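Local coordinates for D-aminopeptidase (Burkholderia sp. LK4, PDB 5TZB), which probably cleaves N-terminal residues, including beta-amino acids, from short peptides as a beta-aminopeptidase of the Ntn-hydrolase type (peptidase family S58), at residues L98-I101 and G105-T108. Numbering follows the deposited sequence.
Sequences LEWI and GLLT
The CD1 methyl of I101 reaches out from the helix to the backbone joining L106 and L107, ending 3.4 Å from L106 O and 3.6 Å from L107 N. It also touches the base of the L107 side chain, where CD1 and L107 CB are 4.0 Å apart. Two torsions put it there: CG1 stands opposite the carbonyl carbon (chi1 -60°), and a bend at chi2 (-77°) turns CD1 out toward the strand. W100 supplies the second side-chain contact. With CG swung opposite the backbone N (chi1 -172°), its indole lies alongside L106, both side chains heading the same way, and the pyrrole part of the ring does the touching: NE1 is 4.1 Å from L106 CB, while CD1 is 3.9 Å from L106 O, which approaches the ring obliquely. The CA–CB bond of L107 points away from the helix overall, and its side chain packs on P72 and V144. The backbone turns at G105, the first residue past helix 98-104 to leave helical geometry, with a positive phi. Its N-H is shared between the carbonyls four and five residues back, I101 O at 2.9 Å and W100 O at 3.3 Å, both weak, bent bonds. The helix thus ends in a C-terminal glycine with left-handed phi/psi, after which the chain enters short strand 106-107, which pairs antiparallel with strand 82-88 through backbone bonds of G105 to A84 and of L107 to C82. I101 also rests on A84 and V86, so the helix and strand 106-107 both contact strand 82-88. At the subunit interfaces, W100 packs on N92 of the second subunit and R277 of the third, and L106 meets N331 of the third.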
loop_
_atom_site.group_PDB
_atom_site.type_symbol
_atom_site.label_atom_id
_atom_site.label_comp_id
_atom_site.label_asym_id
_atom_site.label_seq_id
_atom_site.Cartn_x
_atom_site.Cartn_y
_atom_site.Cartn_z
ATOM N N LEU C 98 -11.583 2.934 8.309
ATOM C CA LEU C 98 -10.280 3.281 7.749
ATOM C C LEU C 98 -10.208 3.221 6.227
ATOM O O LEU C 98 -9.351 3.875 5.625
ATOM C CB LEU C 98 -9.184 2.386 8.330
ATOM C CG LEU C 98 -8.894 2.513 9.830
ATOM C CD1 LEU C 98 -7.572 1.841 10.163
ATOM C CD2 LEU C 98 -8.900 3.957 10.274
ATOM N N GLU C 99 -11.071 2.443 5.584
ATOM C CA GLU C 99 -10.925 2.290 4.132
ATOM C C GLU C 99 -11.193 3.576 3.354
ATOM O O GLU C 99 -10.495 3.854 2.373
ATOM C CB GLU C 99 -11.821 1.166 3.602
ATOM C CG GLU C 99 -11.441 -0.209 4.159
ATOM C CD GLU C 99 -9.959 -0.583 3.966
ATOM O OE1 GLU C 99 -9.298 -0.180 2.964
ATOM O OE2 GLU C 99 -9.453 -1.319 4.834
ATOM N N TRP C 100 -12.175 4.363 3.781
ATOM C CA TRP C 100 -12.447 5.630 3.092
ATOM C C TRP C 100 -11.378 6.661 3.432
ATOM O O TRP C 100 -11.094 7.530 2.628
ATOM C CB TRP C 100 -13.831 6.163 3.445
ATOM C CG TRP C 100 -14.282 7.390 2.628
ATOM C CD1 TRP C 100 -14.734 8.583 3.131
ATOM C CD2 TRP C 100 -14.360 7.513 1.188
ATOM N NE1 TRP C 100 -15.078 9.438 2.101
ATOM C CE2 TRP C 100 -14.857 8.807 0.903
ATOM C CE3 TRP C 100 -14.042 6.667 0.120
ATOM C CZ2 TRP C 100 -15.066 9.263 -0.412
ATOM C CZ3 TRP C 100 -14.238 7.126 -1.188
ATOM C CH2 TRP C 100 -14.743 8.417 -1.437
ATOM N N ILE C 101 -10.769 6.555 4.613
ATOM C CA ILE C 101 -9.617 7.407 4.912
ATOM C C ILE C 101 -8.458 7.097 3.964
ATOM O O ILE C 101 -7.804 8.015 3.467
ATOM C CB ILE C 101 -9.138 7.256 6.365
ATOM C CG1 ILE C 101 -10.250 7.628 7.340
ATOM C CG2 ILE C 101 -7.923 8.139 6.619
ATOM C CD1 ILE C 101 -10.453 9.104 7.470
ATOM N N GLY C 105 -9.186 10.142 2.048
ATOM C CA GLY C 105 -8.583 10.965 3.079
ATOM C C GLY C 105 -9.545 11.928 3.763
ATOM O O GLY C 105 -9.166 13.056 4.096
ATOM N N LEU C 106 -10.772 11.480 4.009
ATOM C CA LEU C 106 -11.773 12.341 4.637
ATOM C C LEU C 106 -12.316 11.743 5.932
ATOM O O LEU C 106 -13.038 10.743 5.919
ATOM C CB LEU C 106 -12.927 12.616 3.664
ATOM C CG LEU C 106 -12.613 13.569 2.495
ATOM C CD1 LEU C 106 -13.732 13.573 1.419
ATOM C CD2 LEU C 106 -12.362 14.975 3.011
ATOM N N LEU C 107 -11.972 12.388 7.047
ATOM C CA LEU C 107 -12.513 12.067 8.355
ATOM C C LEU C 107 -13.818 12.833 8.501
ATOM O O LEU C 107 -13.828 14.070 8.425
ATOM C CB LEU C 107 -11.506 12.446 9.463
ATOM C CG LEU C 107 -11.895 12.273 10.935
ATOM C CD1 LEU C 107 -12.057 10.783 11.292
ATOM C CD2 LEU C 107 -10.874 12.949 11.880
ATOM N N THR C 108 -14.920 12.111 8.701
ATOM C CA THR C 108 -16.241 12.722 8.660
ATOM C C THR C 108 -17.038 12.413 9.921
ATOM O O THR C 108 -18.242 12.662 9.967
ATOM C CB THR C 108 -17.055 12.227 7.421
ATOM O OG1 THR C 108 -17.236 10.808 7.498
ATOM C CG2 THR C 108 -16.336 12.566 6.128
#